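Side-chain contacts in DNA repair protein RAD2 (Saccharomyces cerevisiae, PDB 4Q0W), which cuts single-stranded DNA as a magnesium-dependent structure-specific endonuclease, making an incision essential to nucleotide excision repair of damaged DNA: residues G10-P15 and E220-L225; T55-R60 and P71-D76; R59-L64 and Q155-R160; A237-S242 and G264-F269. One frame throughout, in Å; residues are numbered along the deposited sequence. Where two conformers were deposited one is given.

Overall arrangement
From the N terminus of this catalytic core of Rad2, residues 10-15 of the N-domain close the longest loop by packing on helix 219-226 of the I-domain in contact 1. Contacts 2 and 3 both fall within that loop and start from helix 52-66. Contact 2 makes a short return to strand 70-75, and contact 3 reaches on to helix 148-160 of the I-domain; the two touch, their centres about 6 Å apart, in one hydrophobic layer. Contact 4 opens after contact 1 has closed and joins helix 230-240 to helix 266-278. It lies across the chain's centre from contacts 2 and 3, about 34 and 40 Å away between centres.

Contact 1: G10-P15 and E220-L225; sequences GPTARP and ESILKL
Thr12 holds OG1 between its own backbone N and carbonyl carbon (chi1 70°), which leaves CG2 anti to the carbonyl carbon; on the helix, Leu225 likewise sets CG anti to its carbonyl carbon (chi1 -50°). The two side chains then run alongside, pointing oppositely, and Thr12 CG2 comes to 4.1 Å from Leu225 CD1 and 4.2 Å from Leu225 CB. Ile222 lies roughly perpendicular to Thr12, with its CG1 4.0 Å from Thr12 OG1. Thr12 OG1 is hydrogen-bonded to Ala9 O; against Ile222 CG1 it makes a plain van der Waals contact. Thr12 closes the short 3-10 turn of residues 10-12, pinned by Ala13 N to Gly10 O at 2.8 Å, just before edge strand 14-17 of the mixed sheet. The N-domain thereby packs on I-domain helix 219-226, which follows directly on strand 213-218, the neighbour of 14-17. Ser221 adds mainly backbone to the contact: its carbonyl O stands 4.4 Å from Thr12 CG2, while its OG is hydrogen-bonded to Asp218 OD1, at the end of strand 213-218 just before the helix. Tyr217 of that strand also touches Thr12.

Contact 2: T55-R60 and P71-D76; sequences TGFFRR and PVFVFD
Helix 52-66 packs here on strand 70-75 of the central sheet in the PIN-like nuclease core, and the strand leads straight into Asp76, which probably binds magnesium as in related nucleases. Three phenylalanines carry the contact: Phe57 reaches from the helix towards Phe73 and Phe75, two residues apart on one side of the strand. Phe57 CE2 lies 3.8 Å from Phe73 CE2 and 4.0 Å from Phe73 CD2, these two side chains lying side by side but reversed. Phe75 and Phe57 point at each other, and Phe75 CE2 lies 4.1 Å from Phe57 CZ at the outer end of that ring. Phe57 meets each of the other two rings obliquely, through ring carbons and without any hydrogen bond. The first torsion of Phe57 (chi1 -93°) is well displaced from a staggered value and directs the ring at both partners. An alanine at Phe57 removes the whole ring, and would probably open a gap beside Phe73 and Phe75 and leave both rings freer to shift. Trp33, Ile34 and Phe37 of helix 33-40 line Phe57, and Trp33 also meets Phe73; its plane is at about 55° to the Phe57 ring and 85° to the Phe73 ring. Helix 148-160 completes the surroundings, with Val154 on Phe57 and Leu158 on Phe73 and Phe75, while the strand is hydrogen-bonded to neighbours 25-29 and 165-167.

Contact 3: R59-L64 and Q155-R160; sequences RRICKL and QELLSR
Two helical segments face each other with their backbones nearest at Ile61 and Leu158, whose CA atoms are 8.2 Å apart. Ile61 fills the space between them. Its CG1 stands anti to the carbonyl carbon (chi1 -74°) and the chain runs on extended (chi2 166°), which carries the terminal CD1 towards the other helix. There CD1 meets two leucine methyls: Leu158 CD2 at 3.7 Å and Leu157 CD2 at 4.2 Å. The two leucines bring these methyls in differently. Leu157 has CG anti to the backbone N (chi1 179°) and lies beside Ile61 with its chain reversed, whereas Leu158 meets Ile61 at an angle, so that its CD2 also comes within 4.2 Å of Ile61 CG1. The contact is buried and wholly aliphatic, one isoleucine tip set against neighbouring leucines, with no polar bond between the helices. On another side of helix 148-160, Arg160 forms a salt bridge with Glu156 one turn earlier: NE donates to Glu156 OE2 at 2.6 Å, almost straight and close to the guanidinium plane, using the anti lone pair of that oxygen. Arg160 NH1 is hydrogen-bonded to Met338 O, tying the end of the helix to helix 336-347. Leu157 also packs on Leu339 of that helix. Towards the sheet, Ile61 packs on Phe73 of strand 70-75, and Leu158 reaches Tyr165 of strand 165-167, so N-domain and I-domain helices cover the sheet together.

Contact 4: A237-S242 and G264-F269; sequences AQLLGS and GNLKNF
Leu266 is the tight part of this contact, each of its two methyls taking a different neighbour on helix 230-240. CD1 lies 3.9 Å from Gln238 CB and 4.1 Å from Gln238 CD, where the two side chains meet at a slant. Leu266 CD2 lies 4.0 Å from Leu239 CD2, these side chains overlapping head to tail. With CG anti to the carbonyl carbon (chi1 -63°) and chi2 near -176°, Leu266 spreads its methyls over both residues. Phe269, a turn further on, is looser: its CE2 stays 4.4 Å from Leu239 CD2. The amide's oxygen and nitrogen in Gln238 are hydrogen-bonded to Ser310 N and Ile234 O, while CB and the amide carbon CD face Leu266 CD1. Helices 230-240, 253-263 and 266-278 belong to the helical region that includes this family's helix-two-turn-helix, where Val259 touches both Leu239 and Phe269. A glycine in place of Leu266 removes the whole side chain and is likely to open a gap beside Gln238 CB and the end of Leu239. Towards solvent, the segment turns polar: N-cap Asn265 accepts from Asn268 N through OD1 at 2.8 Å, nearly straight, and Lys267 and Asn268 are exposed.

Contact 1: G10-P15 and E220-L225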
# COMPACT_ATOMS: atom_id res chain seq x y z
N GLY A 10 -18.45 5.70 -1.17
CA GLY A 10 -18.67 5.52 0.26
C GLY A 10 -19.17 6.72 1.04
O GLY A 10 -20.23 6.64 1.67
N PRO A 11 -18.44 7.86 0.99
CA PRO A 11 -18.86 9.01 1.80
C PRO A 11 -20.22 9.57 1.42
O PRO A 11 -20.71 10.42 2.16
CB PRO A 11 -17.75 10.05 1.56
CG PRO A 11 -17.05 9.61 0.33
CD PRO A 11 -17.17 8.11 0.29
N THR A 12 -20.83 9.12 0.33
CA THR A 12 -22.18 9.59 0.03
C THR A 12 -23.25 8.65 0.59
O THR A 12 -24.44 8.90 0.44
CB THR A 12 -22.41 9.74 -1.47
OG1 THR A 12 -22.46 8.44 -2.06
CG2 THR A 12 -21.27 10.58 -2.11
N ALA A 13 -22.81 7.56 1.21
CA ALA A 13 -23.76 6.55 1.70
C ALA A 13 -24.56 7.12 2.85
O ALA A 13 -24.02 7.84 3.70
CB ALA A 13 -23.02 5.32 2.17
N ARG A 14 -25.84 6.79 2.89
CA ARG A 14 -26.70 7.17 4.01
C ARG A 14 -27.28 5.93 4.68
O ARG A 14 -27.92 5.09 4.03
CB ARG A 14 -27.81 8.09 3.52
CG ARG A 14 -27.30 9.45 3.08
CD ARG A 14 -27.04 10.37 4.28
NE ARG A 14 -28.28 10.97 4.79
CZ ARG A 14 -28.94 11.96 4.17
NH1 ARG A 14 -28.47 12.45 3.03
NH2 ARG A 14 -30.06 12.46 4.70
N PRO A 15 -27.05 5.80 6.00
CA PRO A 15 -27.56 4.67 6.78
C PRO A 15 -29.07 4.69 6.81
O PRO A 15 -29.68 5.73 7.06
CB PRO A 15 -27.01 4.94 8.19
CG PRO A 15 -25.82 5.86 7.96
CD PRO A 15 -26.25 6.73 6.81
N GLU A 220 -28.15 10.50 -7.78
CA GLU A 220 -28.32 11.94 -7.64
C GLU A 220 -27.35 12.52 -6.61
O GLU A 220 -26.77 13.58 -6.82
CB GLU A 220 -29.77 12.27 -7.28
CG GLU A 220 -30.23 13.65 -7.72
CD GLU A 220 -31.68 13.91 -7.38
N SER A 221 -27.15 11.81 -5.50
CA SER A 221 -26.20 12.24 -4.48
C SER A 221 -24.77 12.09 -4.99
O SER A 221 -23.91 12.91 -4.69
CB SER A 221 -26.37 11.42 -3.20
OG SER A 221 -27.69 11.55 -2.71
N ILE A 222 -24.51 11.03 -5.74
CA ILE A 222 -23.18 10.84 -6.29
C ILE A 222 -22.87 12.01 -7.24
O ILE A 222 -21.79 12.59 -7.17
CB ILE A 222 -23.05 9.49 -7.01
CG1 ILE A 222 -23.05 8.35 -5.98
CG2 ILE A 222 -21.78 9.44 -7.87
CD1 ILE A 222 -23.07 6.96 -6.60
N LEU A 223 -23.84 12.36 -8.08
CA LEU A 223 -23.73 13.52 -8.98
C LEU A 223 -23.54 14.81 -8.19
O LEU A 223 -22.55 15.52 -8.38
CB LEU A 223 -24.98 13.63 -9.85
CG LEU A 223 -24.88 14.19 -11.28
CD1 LEU A 223 -26.13 14.96 -11.64
CD2 LEU A 223 -23.63 15.03 -11.53
N LYS A 224 -24.49 15.12 -7.32
CA LYS A 224 -24.45 16.36 -6.55
C LYS A 224 -23.23 16.49 -5.66
O LYS A 224 -22.65 17.56 -5.57
CB LYS A 224 -25.71 16.52 -5.69
CG LYS A 224 -26.94 16.93 -6.46
CD LYS A 224 -28.17 16.97 -5.56
CE LYS A 224 -29.45 17.20 -6.36
NZ LYS A 224 -30.66 17.06 -5.52
N LEU A 225 -22.84 15.41 -4.99
CA LEU A 225 -21.76 15.53 -4.02
C LEU A 225 -20.37 15.25 -4.59
O LEU A 225 -19.37 15.77 -4.09
CB LEU A 225 -22.02 14.63 -2.81
CG LEU A 225 -23.41 14.77 -2.19
CD1 LEU A 225 -23.59 13.82 -1.00
CD2 LEU A 225 -23.69 16.23 -1.80

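Contact 2: T55-R60 and P71-D76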
# COMPACT_ATOMS: atom_id res chain seq x y z
N THR A 55 -29.84 -23.24 2.65
CA THR A 55 -29.80 -22.60 3.96
C THR A 55 -29.60 -21.09 3.80
O THR A 55 -30.30 -20.29 4.43
CB THR A 55 -28.66 -23.18 4.82
OG1 THR A 55 -28.87 -24.59 5.01
CG2 THR A 55 -28.61 -22.51 6.18
N GLY A 56 -28.66 -20.72 2.94
CA GLY A 56 -28.33 -19.32 2.70
C GLY A 56 -29.49 -18.54 2.13
O GLY A 56 -29.87 -17.50 2.67
N PHE A 57 -30.07 -19.04 1.03
CA PHE A 57 -31.22 -18.38 0.43
C PHE A 57 -32.38 -18.27 1.41
O PHE A 57 -33.00 -17.21 1.51
CB PHE A 57 -31.68 -19.10 -0.83
CG PHE A 57 -31.07 -18.56 -2.10
CD1 PHE A 57 -29.78 -18.90 -2.46
CD2 PHE A 57 -31.81 -17.73 -2.93
CE1 PHE A 57 -29.22 -18.41 -3.63
CE2 PHE A 57 -31.26 -17.24 -4.11
CZ PHE A 57 -29.96 -17.58 -4.45
N PHE A 58 -32.67 -19.36 2.14
CA PHE A 58 -33.80 -19.36 3.07
C PHE A 58 -33.68 -18.24 4.12
O PHE A 58 -34.64 -17.51 4.38
CB PHE A 58 -33.97 -20.73 3.75
CG PHE A 58 -35.17 -20.83 4.66
CD1 PHE A 58 -35.09 -20.46 6.00
CD2 PHE A 58 -36.39 -21.30 4.18
CE1 PHE A 58 -36.21 -20.55 6.85
CE2 PHE A 58 -37.51 -21.39 5.01
CZ PHE A 58 -37.41 -21.01 6.34
N ARG A 59 -32.50 -18.13 4.73
CA ARG A 59 -32.24 -17.13 5.75
C ARG A 59 -32.38 -15.69 5.23
O ARG A 59 -32.91 -14.80 5.93
CB ARG A 59 -30.83 -17.34 6.31
CG ARG A 59 -30.42 -16.34 7.38
CD ARG A 59 -29.02 -16.66 7.92
N ARG A 60 -31.89 -15.44 4.02
CA ARG A 60 -31.99 -14.10 3.45
C ARG A 60 -33.43 -13.76 3.05
O ARG A 60 -33.88 -12.63 3.26
CB ARG A 60 -31.03 -13.94 2.26
CG ARG A 60 -29.57 -13.97 2.68
CD ARG A 60 -28.65 -13.55 1.55
NE ARG A 60 -27.27 -13.45 2.00
CZ ARG A 60 -26.26 -13.08 1.21
NH1 ARG A 60 -26.49 -12.77 -0.06
NH2 ARG A 60 -25.02 -13.02 1.69
N PRO A 71 -39.68 -8.68 -2.47
CA PRO A 71 -38.51 -8.84 -3.35
C PRO A 71 -38.88 -9.40 -4.72
O PRO A 71 -39.87 -10.11 -4.87
CB PRO A 71 -37.64 -9.85 -2.60
CG PRO A 71 -38.61 -10.69 -1.81
CD PRO A 71 -39.86 -9.83 -1.57
N VAL A 72 -38.09 -9.05 -5.73
CA VAL A 72 -38.07 -9.85 -6.95
C VAL A 72 -36.64 -10.25 -7.25
O VAL A 72 -35.76 -9.40 -7.37
CB VAL A 72 -38.83 -9.19 -8.14
CG1 VAL A 72 -38.69 -7.72 -8.13
CG2 VAL A 72 -38.39 -9.80 -9.49
N PHE A 73 -36.41 -11.56 -7.29
CA PHE A 73 -35.07 -12.09 -7.43
C PHE A 73 -34.64 -12.06 -8.89
O PHE A 73 -35.40 -12.41 -9.79
CB PHE A 73 -34.98 -13.50 -6.83
CG PHE A 73 -34.71 -13.51 -5.35
CD1 PHE A 73 -35.60 -12.89 -4.47
CD2 PHE A 73 -33.57 -14.10 -4.84
CE1 PHE A 73 -35.35 -12.88 -3.09
CE2 PHE A 73 -33.31 -14.10 -3.46
CZ PHE A 73 -34.20 -13.48 -2.59
N VAL A 74 -33.40 -11.64 -9.11
CA VAL A 74 -32.87 -11.59 -10.48
C VAL A 74 -31.62 -12.45 -10.57
O VAL A 74 -30.69 -12.29 -9.76
CB VAL A 74 -32.57 -10.15 -10.93
CG1 VAL A 74 -32.05 -10.14 -12.37
CG2 VAL A 74 -33.82 -9.29 -10.81
N PHE A 75 -31.62 -13.37 -11.54
CA PHE A 75 -30.47 -14.24 -11.79
C PHE A 75 -29.74 -13.85 -13.08
O PHE A 75 -30.35 -13.27 -13.98
CB PHE A 75 -30.92 -15.70 -11.84
CG PHE A 75 -31.47 -16.22 -10.53
CD1 PHE A 75 -32.82 -16.07 -10.22
CD2 PHE A 75 -30.63 -16.83 -9.61
CE1 PHE A 75 -33.32 -16.54 -9.01
CE2 PHE A 75 -31.12 -17.30 -8.39
CZ PHE A 75 -32.47 -17.15 -8.09
N ASP A 76 -28.45 -14.17 -13.17
CA ASP A 76 -27.69 -13.96 -14.40
C ASP A 76 -28.17 -14.91 -15.50
O ASP A 76 -28.49 -16.07 -15.23
CB ASP A 76 -26.21 -14.26 -14.18
CG ASP A 76 -25.43 -13.08 -13.66
OD1 ASP A 76 -25.93 -11.93 -13.74
OD2 ASP A 76 -24.31 -13.30 -13.18

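Contact 3: R59-L64 and Q155-R160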
# COMPACT_ATOMS: atom_id res chain seq x y z
N ARG A 59 -32.50 -18.13 4.73
CA ARG A 59 -32.24 -17.13 5.75
C ARG A 59 -32.38 -15.69 5.23
O ARG A 59 -32.91 -14.80 5.93
CB ARG A 59 -30.83 -17.34 6.31
CG ARG A 59 -30.42 -16.34 7.38
CD ARG A 59 -29.02 -16.66 7.92
N ARG A 60 -31.89 -15.44 4.02
CA ARG A 60 -31.99 -14.10 3.45
C ARG A 60 -33.43 -13.76 3.05
O ARG A 60 -33.88 -12.63 3.26
CB ARG A 60 -31.03 -13.94 2.26
CG ARG A 60 -29.57 -13.97 2.68
CD ARG A 60 -28.65 -13.55 1.55
NE ARG A 60 -27.27 -13.45 2.00
CZ ARG A 60 -26.26 -13.08 1.21
NH1 ARG A 60 -26.49 -12.77 -0.06
NH2 ARG A 60 -25.02 -13.02 1.69
N ILE A 61 -34.14 -14.73 2.50
CA ILE A 61 -35.54 -14.53 2.13
C ILE A 61 -36.36 -14.16 3.37
O ILE A 61 -37.21 -13.26 3.34
CB ILE A 61 -36.13 -15.80 1.48
CG1 ILE A 61 -35.59 -15.98 0.06
CG2 ILE A 61 -37.66 -15.76 1.47
CD1 ILE A 61 -35.86 -17.38 -0.52
N CYS A 62 -36.10 -14.86 4.47
CA CYS A 62 -36.83 -14.61 5.71
C CYS A 62 -36.55 -13.20 6.23
O CYS A 62 -37.45 -12.53 6.73
CB CYS A 62 -36.49 -15.67 6.75
SG CYS A 62 -37.21 -17.31 6.35
N LYS A 63 -35.30 -12.74 6.11
CA LYS A 63 -34.95 -11.40 6.56
C LYS A 63 -35.74 -10.35 5.78
O LYS A 63 -36.36 -9.47 6.37
CB LYS A 63 -33.44 -11.15 6.45
CG LYS A 63 -32.99 -9.78 6.99
CD LYS A 63 -31.46 -9.68 7.10
CE LYS A 63 -31.02 -8.28 7.53
NZ LYS A 63 -29.53 -8.16 7.64
N LEU A 64 -35.76 -10.49 4.45
CA LEU A 64 -36.54 -9.60 3.59
C LEU A 64 -38.02 -9.61 3.97
O LEU A 64 -38.65 -8.56 4.11
CB LEU A 64 -36.37 -9.99 2.11
CG LEU A 64 -34.95 -9.90 1.53
CD1 LEU A 64 -34.86 -10.52 0.15
CD2 LEU A 64 -34.48 -8.45 1.48
N GLN A 155 -34.71 -21.62 -6.97
CA GLN A 155 -35.87 -21.04 -7.63
C GLN A 155 -37.17 -21.74 -7.20
O GLN A 155 -38.22 -21.11 -7.13
CB GLN A 155 -35.70 -21.03 -9.15
CG GLN A 155 -34.64 -20.02 -9.60
CD GLN A 155 -34.23 -20.21 -11.05
OE1 GLN A 155 -34.64 -21.16 -11.71
NE2 GLN A 155 -33.41 -19.29 -11.56
N GLU A 156 -37.08 -23.03 -6.92
CA GLU A 156 -38.25 -23.75 -6.39
C GLU A 156 -38.59 -23.20 -5.01
O GLU A 156 -39.76 -22.96 -4.70
CB GLU A 156 -37.97 -25.26 -6.31
CG GLU A 156 -39.10 -26.09 -5.69
CD GLU A 156 -40.38 -26.03 -6.49
OE1 GLU A 156 -40.31 -25.82 -7.72
OE2 GLU A 156 -41.47 -26.19 -5.89
N LEU A 157 -37.57 -22.98 -4.19
CA LEU A 157 -37.77 -22.37 -2.88
C LEU A 157 -38.47 -21.03 -3.02
O LEU A 157 -39.49 -20.78 -2.36
CB LEU A 157 -36.43 -22.21 -2.17
CG LEU A 157 -36.45 -21.56 -0.79
CD1 LEU A 157 -37.33 -22.35 0.18
CD2 LEU A 157 -35.05 -21.45 -0.24
N LEU A 158 -37.95 -20.19 -3.91
CA LEU A 158 -38.54 -18.88 -4.18
C LEU A 158 -40.02 -18.98 -4.53
O LEU A 158 -40.84 -18.22 -4.00
CB LEU A 158 -37.77 -18.16 -5.29
CG LEU A 158 -36.46 -17.51 -4.85
CD1 LEU A 158 -35.62 -17.08 -6.06
CD2 LEU A 158 -36.76 -16.31 -3.92
N SER A 159 -40.38 -19.92 -5.39
CA SER A 159 -41.78 -19.99 -5.81
C SER A 159 -42.70 -20.53 -4.71
O SER A 159 -43.85 -20.09 -4.60
CB SER A 159 -41.92 -20.78 -7.12
OG SER A 159 -41.65 -22.15 -6.92
N ARG A 160 -42.20 -21.43 -3.87
CA ARG A 160 -42.98 -21.89 -2.71
C ARG A 160 -43.17 -20.77 -1.68
O ARG A 160 -44.11 -20.83 -0.86
CB ARG A 160 -42.34 -23.13 -2.08
CG ARG A 160 -42.25 -24.32 -3.05
CD ARG A 160 -41.72 -25.59 -2.39
NE ARG A 160 -41.59 -26.68 -3.36
CZ ARG A 160 -41.66 -27.98 -3.07
NH1 ARG A 160 -41.87 -28.40 -1.82
NH2 ARG A 160 -41.53 -28.87 -4.04

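Contact 4: A237-S242 and G264-F269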
# COMPACT_ATOMS: atom_id res chain seq x y z
N ALA A 237 -14.40 3.65 -14.86
CA ALA A 237 -14.20 2.21 -14.99
C ALA A 237 -12.97 1.93 -15.87
O ALA A 237 -12.18 1.02 -15.60
CB ALA A 237 -15.44 1.55 -15.56
N GLN A 238 -12.80 2.75 -16.91
CA GLN A 238 -11.69 2.55 -17.84
C GLN A 238 -10.34 3.00 -17.29
O GLN A 238 -9.30 2.80 -17.94
CB GLN A 238 -12.00 3.23 -19.17
CG GLN A 238 -13.14 2.53 -19.89
CD GLN A 238 -13.72 3.36 -21.00
OE1 GLN A 238 -13.14 3.44 -22.09
NE2 GLN A 238 -14.86 3.98 -20.75
N LEU A 239 -10.33 3.61 -16.11
CA LEU A 239 -9.07 3.91 -15.45
C LEU A 239 -8.82 2.86 -14.35
O LEU A 239 -7.72 2.29 -14.24
CB LEU A 239 -9.09 5.32 -14.84
CG LEU A 239 -9.28 6.44 -15.86
CD1 LEU A 239 -9.47 7.78 -15.15
CD2 LEU A 239 -8.11 6.49 -16.85
N LEU A 240 -9.86 2.62 -13.56
CA LEU A 240 -9.80 1.77 -12.38
C LEU A 240 -9.82 0.29 -12.73
O LEU A 240 -9.22 -0.54 -12.03
CB LEU A 240 -10.98 2.09 -11.46
CG LEU A 240 -10.96 3.48 -10.84
CD1 LEU A 240 -12.28 3.80 -10.16
CD2 LEU A 240 -9.80 3.53 -9.85
N GLY A 241 -10.53 -0.05 -13.81
CA GLY A 241 -10.75 -1.44 -14.17
C GLY A 241 -12.11 -1.94 -13.68
O GLY A 241 -12.59 -1.52 -12.62
N SER A 242 -12.72 -2.84 -14.45
CA SER A 242 -13.97 -3.49 -14.06
C SER A 242 -14.06 -4.78 -14.84
O SER A 242 -13.08 -5.20 -15.46
CB SER A 242 -15.17 -2.62 -14.41
OG SER A 242 -15.35 -2.56 -15.83
N GLY A 264 -11.92 16.46 -17.55
CA GLY A 264 -13.32 16.38 -17.91
C GLY A 264 -13.72 15.03 -18.49
O GLY A 264 -14.72 14.44 -18.06
N ASN A 265 -12.96 14.57 -19.47
CA ASN A 265 -13.20 13.25 -20.06
C ASN A 265 -11.92 12.61 -20.61
O ASN A 265 -10.89 13.27 -20.73
CB ASN A 265 -14.33 13.28 -21.10
CG ASN A 265 -13.95 14.04 -22.38
OD1 ASN A 265 -12.80 14.01 -22.86
ND2 ASN A 265 -14.93 14.74 -22.95
N LEU A 266 -12.02 11.34 -20.99
CA LEU A 266 -10.86 10.55 -21.38
C LEU A 266 -10.29 10.96 -22.73
O LEU A 266 -9.09 10.80 -22.97
CB LEU A 266 -11.23 9.06 -21.41
CG LEU A 266 -11.64 8.46 -20.06
CD1 LEU A 266 -11.89 6.97 -20.18
CD2 LEU A 266 -10.58 8.74 -18.99
N LYS A 267 -11.14 11.45 -23.63
CA LYS A 267 -10.67 11.93 -24.93
C LYS A 267 -9.75 13.13 -24.72
O LYS A 267 -8.64 13.19 -25.29
CB LYS A 267 -11.85 12.32 -25.84
CG LYS A 267 -11.41 13.03 -27.14
CD LYS A 267 -10.61 12.10 -28.06
CE LYS A 267 -10.06 12.84 -29.31
NZ LYS A 267 -11.04 13.80 -29.92
N ASN A 268 -10.19 14.06 -23.88
CA ASN A 268 -9.36 15.21 -23.53
C ASN A 268 -8.06 14.80 -22.85
O ASN A 268 -7.00 15.37 -23.12
CB ASN A 268 -10.14 16.21 -22.66
CG ASN A 268 -11.40 16.72 -23.34
OD1 ASN A 268 -11.58 16.53 -24.55
ND2 ASN A 268 -12.29 17.35 -22.57
N PHE A 269 -8.15 13.80 -21.97
CA PHE A 269 -6.97 13.27 -21.29
C PHE A 269 -6.02 12.66 -22.34
O PHE A 269 -4.83 12.98 -22.37
CB PHE A 269 -7.43 12.25 -20.22
CG PHE A 269 -6.33 11.41 -19.62
CD1 PHE A 269 -5.22 11.99 -19.01
CD2 PHE A 269 -6.44 10.03 -19.61
CE1 PHE A 269 -4.21 11.19 -18.43
CE2 PHE A 269 -5.44 9.22 -19.04
CZ PHE A 269 -4.33 9.80 -18.45